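Local coordinates for enoyl-CoA hydratase subunit I (Geobacillus kaustophilus, PDB 2PBP) that catalyses the addition of water across the double bond of enoyl-CoA thioesters, the hydratase step of beta-oxidation, at the interface of chains A and B. Coordinates in Å, arbitrary orientation; residue numbers count along the deposited sequence, not the author numbering. Chains: chain A/B, Enoyl-CoA hydratase subunit I.

Contact 1: the interface of chains A and B. Residues chain A 207-208, 211-212, 215, 220, 223-224, 227; chain B 138-145.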
# COMPACT_ATOMS: atom_id res chain seq x y z
N LEU A 207 5.64 -10.87 -7.68
CA LEU A 207 5.37 -11.24 -6.29
C LEU A 207 4.98 -10.05 -5.42
O LEU A 207 4.26 -10.21 -4.43
CB LEU A 207 6.57 -11.98 -5.70
CG LEU A 207 6.55 -13.50 -5.99
CD1 LEU A 207 6.37 -13.75 -7.48
CD2 LEU A 207 7.84 -14.14 -5.49
N ILE A 208 5.45 -8.85 -5.77
CA ILE A 208 5.07 -7.66 -5.02
C ILE A 208 3.59 -7.41 -5.28
O ILE A 208 2.82 -7.10 -4.37
CB ILE A 208 5.88 -6.41 -5.47
CG1 ILE A 208 7.26 -6.41 -4.80
CG2 ILE A 208 5.11 -5.14 -5.12
CD1 ILE A 208 7.31 -6.36 -3.25
N ALA A 211 1.43 -9.73 -3.34
CA ALA A 211 1.37 -9.32 -1.94
C ALA A 211 0.42 -8.14 -1.77
O ALA A 211 -0.37 -8.11 -0.83
CB ALA A 211 2.77 -8.96 -1.44
N VAL A 212 0.50 -7.18 -2.68
CA VAL A 212 -0.37 -6.01 -2.60
C VAL A 212 -1.83 -6.42 -2.76
O VAL A 212 -2.72 -5.86 -2.12
CB VAL A 212 0.00 -4.97 -3.68
CG1 VAL A 212 -1.05 -3.87 -3.74
CG2 VAL A 212 1.36 -4.36 -3.35
N ALA A 215 -2.94 -7.52 0.50
CA ALA A 215 -3.01 -6.39 1.42
C ALA A 215 -4.35 -5.68 1.37
O ALA A 215 -4.81 -5.10 2.36
CB ALA A 215 -1.88 -5.40 1.13
N LEU A 220 -3.93 -7.75 8.40
CA LEU A 220 -2.49 -7.51 8.41
C LEU A 220 -1.58 -8.71 8.70
O LEU A 220 -0.70 -9.03 7.90
CB LEU A 220 -2.15 -6.39 9.40
CG LEU A 220 -0.67 -6.03 9.53
CD1 LEU A 220 -0.14 -5.54 8.19
CD2 LEU A 220 -0.50 -4.96 10.59
N GLY A 223 -1.57 -11.16 5.95
CA GLY A 223 -1.05 -10.58 4.73
C GLY A 223 0.47 -10.63 4.79
O GLY A 223 1.14 -10.88 3.79
N MET A 224 1.00 -10.40 5.99
CA MET A 224 2.45 -10.43 6.20
C MET A 224 2.96 -11.87 6.12
O MET A 224 4.08 -12.12 5.69
CB MET A 224 2.79 -9.79 7.55
CG MET A 224 2.67 -8.26 7.51
SD MET A 224 2.93 -7.44 9.10
CE MET A 224 4.66 -7.78 9.35
N GLU A 227 3.23 -12.41 2.48
CA GLU A 227 4.30 -11.55 2.00
C GLU A 227 5.69 -12.17 2.17
O GLU A 227 6.48 -12.23 1.22
CB GLU A 227 4.24 -10.22 2.74
CG GLU A 227 5.29 -9.20 2.34
CD GLU A 227 5.36 -8.07 3.34
OE1 GLU A 227 5.67 -8.35 4.51
OE2 GLU A 227 5.10 -6.90 2.96
N MET B 138 12.15 -7.93 -2.42
CA MET B 138 10.98 -7.14 -2.04
C MET B 138 10.92 -6.91 -0.53
O MET B 138 11.71 -7.46 0.23
CB MET B 138 9.71 -7.87 -2.47
CG MET B 138 9.45 -9.19 -1.75
SD MET B 138 7.99 -10.10 -2.35
CE MET B 138 6.68 -9.31 -1.39
N PRO B 139 9.98 -6.06 -0.07
CA PRO B 139 9.87 -5.82 1.37
C PRO B 139 9.31 -7.11 1.98
O PRO B 139 8.41 -7.72 1.41
CB PRO B 139 8.88 -4.66 1.45
CG PRO B 139 9.15 -3.90 0.18
CD PRO B 139 9.25 -5.02 -0.83
N GLY B 140 9.84 -7.52 3.12
CA GLY B 140 9.36 -8.74 3.73
C GLY B 140 8.88 -8.59 5.16
O GLY B 140 8.51 -9.57 5.80
N ALA B 141 8.87 -7.35 5.65
CA ALA B 141 8.45 -7.07 7.02
C ALA B 141 7.21 -6.17 7.12
O ALA B 141 7.18 -5.23 7.92
CB ALA B 141 9.61 -6.45 7.80
N GLY B 142 6.20 -6.46 6.30
CA GLY B 142 4.97 -5.69 6.34
C GLY B 142 4.88 -4.49 5.42
O GLY B 142 3.81 -3.92 5.26
N GLY B 143 6.00 -4.12 4.81
CA GLY B 143 6.01 -2.98 3.91
C GLY B 143 4.93 -2.98 2.84
O GLY B 143 4.23 -1.98 2.65
N THR B 144 4.77 -4.10 2.13
CA THR B 144 3.76 -4.17 1.07
C THR B 144 2.35 -4.13 1.64
O THR B 144 1.42 -3.65 0.99
CB THR B 144 3.90 -5.45 0.22
OG1 THR B 144 3.61 -6.60 1.02
CG2 THR B 144 5.30 -5.56 -0.34
N GLN B 145 2.19 -4.63 2.87
CA GLN B 145 0.88 -4.67 3.50
C GLN B 145 0.45 -3.34 4.10
O GLN B 145 -0.60 -2.81 3.75
CB GLN B 145 0.86 -5.75 4.59
CG GLN B 145 1.24 -7.14 4.10
CD GLN B 145 0.38 -7.59 2.93
OE1 GLN B 145 0.87 -7.70 1.80
NE2 GLN B 145 -0.89 -7.84 3.19
O HOH W 1 6.08 -10.12 6.80
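Helices 202-217 and 220-234 of chain A enclose the loop before helix 143-151 of chain B and that helix's first turn. The sequence here, Pro-Gly-Ala-Gly-Gly-Thr, is a stretch characteristic of the crotonase (enoyl-CoA hydratase/isomerase) family, whose trimers pack C-terminal helices against a neighbour. A:Glu227 is a worked example of a carboxylate capping a helix from another subunit. With CG anti to its backbone N (chi1 -180°) and the chain extended, it runs tip to tip into B:Thr144. A:Glu227 OE1 takes the backbone N of B:Gly142 at 2.7 Å on its syn lone pair. A:Glu227 OE2 takes B:Thr144 OG1, the hydroxyl, on its anti lone pair at 2.5 Å. Almost along its C-O axis, A:Glu227 OE2 also takes B:Thr144 N at 2.9 Å. Water 1 ties OE1 to A:Met224 O and B:Gly140 O. The helix start would be expected to stabilise the negative charge. An alanine here would remove the acceptors for B:Gly142 N, B:Thr144 N and B:Thr144 OG1, and is likely to leave the start of helix 143-151 less firmly held against chain A. Alongside, A:Ile208 CD1 presses on B:Pro139 CD at 3.4 Å, crossing it at about a right angle, while B:Met138 slides past antiparallel. B:Gln145, bent at chi2 (-54°), lays its amide between A:Ala215 and A:Gly223. Modelled B:Gln145 OE1 lies 2.9 Å from A:Ala211 O, a clash of two acceptors that suggests the amide should be turned over.

Contact 2: the interface of chains A and B. Residues chain A 221, 224-225, 228, 231-232; chain B 83, 85-86, 89, 140.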
# COMPACT_ATOMS: atom_id res chain seq x y z
N TYR A 221 -1.79 -9.37 9.84
CA TYR A 221 -0.95 -10.50 10.21
C TYR A 221 -0.85 -11.57 9.13
O TYR A 221 0.25 -12.04 8.82
CB TYR A 221 -1.46 -11.14 11.51
CG TYR A 221 -0.55 -12.22 12.04
CD1 TYR A 221 0.65 -11.89 12.68
CD2 TYR A 221 -0.86 -13.57 11.90
CE1 TYR A 221 1.50 -12.88 13.16
CE2 TYR A 221 -0.02 -14.57 12.37
CZ TYR A 221 1.17 -14.22 13.00
OH TYR A 221 2.00 -15.20 13.48
N MET A 224 1.00 -10.40 5.99
CA MET A 224 2.45 -10.43 6.20
C MET A 224 2.96 -11.87 6.12
O MET A 224 4.08 -12.12 5.69
CB MET A 224 2.79 -9.79 7.55
CG MET A 224 2.67 -8.26 7.51
SD MET A 224 2.93 -7.44 9.10
CE MET A 224 4.66 -7.78 9.35
N GLN A 225 2.12 -12.82 6.54
CA GLN A 225 2.48 -14.24 6.48
C GLN A 225 2.70 -14.64 5.02
O GLN A 225 3.62 -15.39 4.71
CB GLN A 225 1.37 -15.11 7.07
CG GLN A 225 1.38 -15.20 8.59
CD GLN A 225 2.49 -16.10 9.09
OE1 GLN A 225 2.46 -17.32 8.89
NE2 GLN A 225 3.47 -15.50 9.75
N ARG A 228 5.99 -12.64 3.37
CA ARG A 228 7.31 -13.22 3.64
C ARG A 228 7.59 -14.50 2.85
O ARG A 228 8.75 -14.82 2.58
CB ARG A 228 7.50 -13.46 5.14
CG ARG A 228 6.58 -14.47 5.78
CD ARG A 228 6.61 -14.36 7.30
NE ARG A 228 6.16 -13.04 7.74
CZ ARG A 228 5.94 -12.70 9.01
NH1 ARG A 228 6.13 -13.59 9.99
NH2 ARG A 228 5.54 -11.47 9.31
N PHE A 231 8.88 -13.34 -0.23
CA PHE A 231 10.23 -12.83 0.04
C PHE A 231 11.21 -14.01 -0.03
O PHE A 231 12.26 -13.92 -0.67
CB PHE A 231 10.28 -12.21 1.45
CG PHE A 231 11.62 -11.61 1.81
CD1 PHE A 231 11.95 -10.32 1.40
CD2 PHE A 231 12.54 -12.34 2.56
CE1 PHE A 231 13.19 -9.77 1.74
CE2 PHE A 231 13.78 -11.79 2.90
CZ PHE A 231 14.10 -10.50 2.49
N TYR A 232 10.86 -15.11 0.64
CA TYR A 232 11.72 -16.29 0.63
C TYR A 232 11.95 -16.79 -0.79
O TYR A 232 13.08 -17.11 -1.18
CB TYR A 232 11.10 -17.45 1.42
CG TYR A 232 10.88 -17.24 2.90
CD1 TYR A 232 11.42 -16.13 3.56
CD2 TYR A 232 10.15 -18.16 3.64
CE1 TYR A 232 11.23 -15.96 4.94
CE2 TYR A 232 9.96 -18.00 5.02
CZ TYR A 232 10.50 -16.90 5.66
OH TYR A 232 10.31 -16.75 7.01
N ASN B 83 13.19 -17.70 10.08
CA ASN B 83 11.91 -17.12 10.50
C ASN B 83 12.14 -15.76 11.17
O ASN B 83 11.58 -15.46 12.22
CB ASN B 83 11.20 -18.08 11.46
CG ASN B 83 9.78 -17.65 11.79
OD1 ASN B 83 9.18 -16.87 11.06
ND2 ASN B 83 9.24 -18.18 12.87
N PHE B 85 11.10 -12.83 10.43
CA PHE B 85 10.00 -11.90 10.51
C PHE B 85 9.08 -12.11 11.71
O PHE B 85 8.15 -11.33 11.93
CB PHE B 85 9.23 -11.89 9.19
CG PHE B 85 10.09 -11.48 8.03
CD1 PHE B 85 10.64 -10.20 7.98
CD2 PHE B 85 10.42 -12.39 7.03
CE1 PHE B 85 11.52 -9.83 6.96
CE2 PHE B 85 11.29 -12.04 6.00
CZ PHE B 85 11.84 -10.76 5.96
N ALA B 86 9.35 -13.15 12.49
CA ALA B 86 8.56 -13.40 13.69
C ALA B 86 8.86 -12.26 14.65
O ALA B 86 8.01 -11.86 15.45
CB ALA B 86 8.94 -14.73 14.31
N ASP B 89 6.67 -9.47 13.87
CA ASP B 89 5.31 -9.71 14.34
C ASP B 89 5.20 -9.30 15.80
O ASP B 89 4.15 -8.83 16.24
CB ASP B 89 4.91 -11.18 14.19
CG ASP B 89 4.84 -11.63 12.74
OD1 ASP B 89 4.50 -10.80 11.87
OD2 ASP B 89 5.11 -12.82 12.47
N GLY B 140 9.84 -7.52 3.12
CA GLY B 140 9.36 -8.74 3.73
C GLY B 140 8.88 -8.59 5.16
O GLY B 140 8.51 -9.57 5.80
O HOH W 2 9.85 -15.03 9.02
O HOH W 3 6.08 -10.12 6.80
O HOH W 4 6.61 -16.41 10.16
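A:Arg228, on helix 220-234, runs alongside B:Phe85 and meets the carboxylate of B:Asp89 tip to tip, a salt bridge set beside an aromatic cluster. A:Arg228 CB lies 3.6 Å from B:Phe85 CD2, and CG takes the crowded position between backbone N and carbonyl carbon (chi1 65°). CD passes near B:Phe85 CB, and a bend at chi3 (62°) turns the guanidinium so that one face lies over that same methylene, with A:Arg228 CZ 3.4 Å from B:Phe85 CB. NE reaches water 3, which also meets NH2, A:Met224 O and B:Gly140 O. At the tip, A:Arg228 NH1 donates to B:Asp89 OD2 and NH2 to OD1, each bond 2.8 Å long and each on a syn lone pair. With the two planes only 12° apart, this end-on, two-pronged grip fixes the rotation of both groups. NH1 also touches water 4, shared with A:Gln225 NE2 and B:Asn83 OD1. The side chain of A:Tyr221 crosses that of B:Asp89 at about a right angle, its CE1 3.6 Å from B:Asp89 CG. Further along, B:Phe85 points its edge at the face of A:Phe231, B:Phe85 CE2 to A:Phe231 CD2 being 3.7 Å, while B:Gly140 O sits 3.0 Å above the centre of the B:Phe85 ring plane. Water 2 links A:Tyr232 OH to B:Asn83 OD1 and B:Phe85 N. In the fold, one flank of helix 220-234 thus lies against helix 86-92 of chain B, the loop leading into it and the loop at B:Gly140.

Contact 3: the interface of chains A and B. Residues chain A 200-201, 204-205, 234, 239-240, 243, 253, 255; chain B 133-137, 161.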
# COMPACT_ATOMS: atom_id res chain seq x y z
N GLN A 200 12.89 -3.66 -14.43
CA GLN A 200 12.91 -4.13 -13.05
C GLN A 200 12.85 -5.66 -13.06
O GLN A 200 12.60 -6.26 -14.11
CB GLN A 200 11.70 -3.56 -12.29
CG GLN A 200 11.74 -2.05 -12.09
CD GLN A 200 12.91 -1.61 -11.24
OE1 GLN A 200 14.06 -1.64 -11.68
NE2 GLN A 200 12.63 -1.20 -10.01
N PRO A 201 13.10 -6.30 -11.91
CA PRO A 201 13.07 -7.77 -11.82
C PRO A 201 11.64 -8.27 -12.03
O PRO A 201 10.76 -7.98 -11.22
CB PRO A 201 13.55 -8.06 -10.40
CG PRO A 201 14.28 -6.80 -10.00
CD PRO A 201 13.45 -5.71 -10.61
N ALA A 204 10.19 -10.03 -9.05
CA ALA A 204 9.95 -9.11 -7.95
C ALA A 204 8.66 -8.33 -8.19
O ALA A 204 7.84 -8.19 -7.29
CB ALA A 204 11.14 -8.15 -7.79
N LEU A 205 8.46 -7.82 -9.41
CA LEU A 205 7.23 -7.07 -9.69
C LEU A 205 6.00 -7.97 -9.54
O LEU A 205 4.97 -7.55 -9.01
CB LEU A 205 7.25 -6.48 -11.10
CG LEU A 205 8.33 -5.46 -11.45
CD1 LEU A 205 7.90 -4.67 -12.69
CD2 LEU A 205 8.57 -4.51 -10.29
N LEU A 234 11.89 -15.23 -3.66
CA LEU A 234 12.74 -14.42 -4.51
C LEU A 234 14.22 -14.76 -4.33
O LEU A 234 15.03 -14.50 -5.21
CB LEU A 234 12.49 -12.92 -4.25
CG LEU A 234 11.13 -12.43 -4.79
CD1 LEU A 234 10.95 -10.96 -4.45
CD2 LEU A 234 11.06 -12.64 -6.30
N ASP A 239 18.00 -13.63 -10.46
CA ASP A 239 17.89 -12.17 -10.47
C ASP A 239 18.23 -11.56 -9.11
O ASP A 239 18.73 -10.44 -9.03
CB ASP A 239 16.48 -11.73 -10.88
CG ASP A 239 16.28 -11.73 -12.39
OD1 ASP A 239 17.28 -11.89 -13.12
OD2 ASP A 239 15.13 -11.55 -12.84
N GLN A 240 17.95 -12.29 -8.03
CA GLN A 240 18.27 -11.78 -6.70
C GLN A 240 19.79 -11.71 -6.57
O GLN A 240 20.33 -10.74 -6.04
CB GLN A 240 17.67 -12.69 -5.63
CG GLN A 240 18.21 -12.46 -4.23
CD GLN A 240 19.34 -13.42 -3.90
OE1 GLN A 240 19.19 -14.63 -4.04
NE2 GLN A 240 20.46 -12.88 -3.44
N GLY A 243 20.96 -8.78 -8.83
CA GLY A 243 20.67 -7.49 -8.24
C GLY A 243 21.65 -7.07 -7.16
O GLY A 243 22.10 -5.92 -7.12
N PRO A 253 21.77 -3.36 -12.82
CA PRO A 253 21.46 -4.79 -12.82
C PRO A 253 20.83 -5.17 -14.16
O PRO A 253 20.19 -4.33 -14.80
CB PRO A 253 20.49 -4.94 -11.65
CG PRO A 253 19.76 -3.63 -11.67
CD PRO A 253 20.88 -2.64 -11.88
N PHE A 255 18.37 -7.82 -15.14
CA PHE A 255 17.43 -8.87 -14.78
C PHE A 255 16.93 -9.67 -15.97
O PHE A 255 16.64 -9.12 -17.03
CB PHE A 255 16.27 -8.26 -14.00
CG PHE A 255 16.71 -7.53 -12.75
CD1 PHE A 255 17.34 -8.22 -11.72
CD2 PHE A 255 16.52 -6.16 -12.62
CE1 PHE A 255 17.77 -7.55 -10.57
CE2 PHE A 255 16.95 -5.48 -11.48
CZ PHE A 255 17.58 -6.18 -10.45
N VAL B 133 13.24 -3.72 -4.31
CA VAL B 133 12.98 -4.18 -5.67
C VAL B 133 14.18 -4.03 -6.60
O VAL B 133 14.39 -4.84 -7.50
CB VAL B 133 11.76 -3.43 -6.29
CG1 VAL B 133 12.04 -1.94 -6.39
CG2 VAL B 133 11.44 -4.01 -7.66
N ASN B 134 14.99 -2.99 -6.38
CA ASN B 134 16.16 -2.78 -7.23
C ASN B 134 17.27 -3.80 -6.99
O ASN B 134 18.22 -3.88 -7.76
CB ASN B 134 16.69 -1.35 -7.06
CG ASN B 134 15.69 -0.31 -7.51
OD1 ASN B 134 15.01 -0.49 -8.53
ND2 ASN B 134 15.59 0.78 -6.77
N LEU B 135 17.13 -4.58 -5.93
CA LEU B 135 18.12 -5.61 -5.61
C LEU B 135 17.60 -6.96 -6.07
O LEU B 135 18.25 -7.98 -5.87
CB LEU B 135 18.38 -5.65 -4.10
CG LEU B 135 18.94 -4.39 -3.44
CD1 LEU B 135 19.14 -4.65 -1.96
CD2 LEU B 135 20.26 -4.00 -4.10
N GLY B 136 16.42 -6.96 -6.69
CA GLY B 136 15.84 -8.21 -7.15
C GLY B 136 14.93 -8.88 -6.13
O GLY B 136 14.43 -9.97 -6.36
N VAL B 137 14.72 -8.22 -4.99
CA VAL B 137 13.86 -8.79 -3.95
C VAL B 137 12.65 -7.89 -3.65
O VAL B 137 12.18 -7.18 -4.54
CB VAL B 137 14.66 -9.08 -2.65
CG1 VAL B 137 15.68 -10.19 -2.92
CG2 VAL B 137 15.38 -7.83 -2.17
N TRP B 161 7.11 -0.89 -6.81
CA TRP B 161 7.71 -1.36 -8.06
C TRP B 161 8.93 -0.56 -8.51
O TRP B 161 9.84 -1.11 -9.13
CB TRP B 161 6.67 -1.35 -9.18
CG TRP B 161 5.72 -2.51 -9.21
CD1 TRP B 161 5.80 -3.67 -8.48
CD2 TRP B 161 4.58 -2.65 -10.06
NE1 TRP B 161 4.79 -4.53 -8.84
CE2 TRP B 161 4.02 -3.93 -9.81
CE3 TRP B 161 3.97 -1.83 -11.02
CZ2 TRP B 161 2.89 -4.39 -10.48
CZ3 TRP B 161 2.85 -2.29 -11.69
CH2 TRP B 161 2.31 -3.56 -11.41
O HOH W 5 20.95 -3.82 -8.31
O HOH W 6 16.97 -1.73 -10.62
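Two side chains that each donate to a main-chain carbonyl of the other subunit, A:Gln200 and B:Trp161, brace one end of this interface. Here the start of helix 202-217, the end of helix 220-234, helix 238-248 and the C-terminal segment with A:Phe255 meet the 3-10 helix 131-135, the loop at B:Gly136 and B:Val137, and helix 153-162 of chain B. A:Gln200 bends at chi2 (-63°) and crosses B:Asn134 obliquely, their amide planes 58° apart. A:Gln200 NE2 spends both hydrogens in its own amide plane: one on B:Asn134 OD1 at 2.9 Å, the other almost straight (178° at H) on B:Trp161 O, also 2.9 Å. B:Trp161 NE1 of the indole donates to A:Leu205 O at 3.0 Å on a lone pair, although that oxygen is tilted out of the ring plane. The side chains of A:Leu205 and B:Trp161 cross at about a right angle, bringing A:Leu205 CD2 to 3.4 Å from B:Trp161 CD1. A:Pro201 CG sits over the centre of the A:Phe255 ring and 3.5 Å from B:Gly136 CA. A:Gln240 runs obliquely past B:Val137, A:Gln240 CG to B:Val137 CG1 3.6 Å. Water 5 bridges the main chains, 2.7 Å from A:Gly243 O and 2.8 Å from B:Asn134 O.

Contacts 1 and 2 are neighbours, the centres of their C-alpha atoms about 8 Å apart, and share A:Met224 and B:Gly140; one water serves both. Contact 3 lies about 15 Å from contact 1 and 18 Å from contact 2, but is tied to contact 1 by helix 202-217 and to both by helix 220-234. On chain B, residues 133-145 run without a break through contacts 3 and 1, so one segment, following the family's second catalytic glutamate, is held by the neighbour's C-terminal helices. Assembly may therefore help order the active site. The interface lacks exact two-fold symmetry, consistent with part of a crotonase-type trimer.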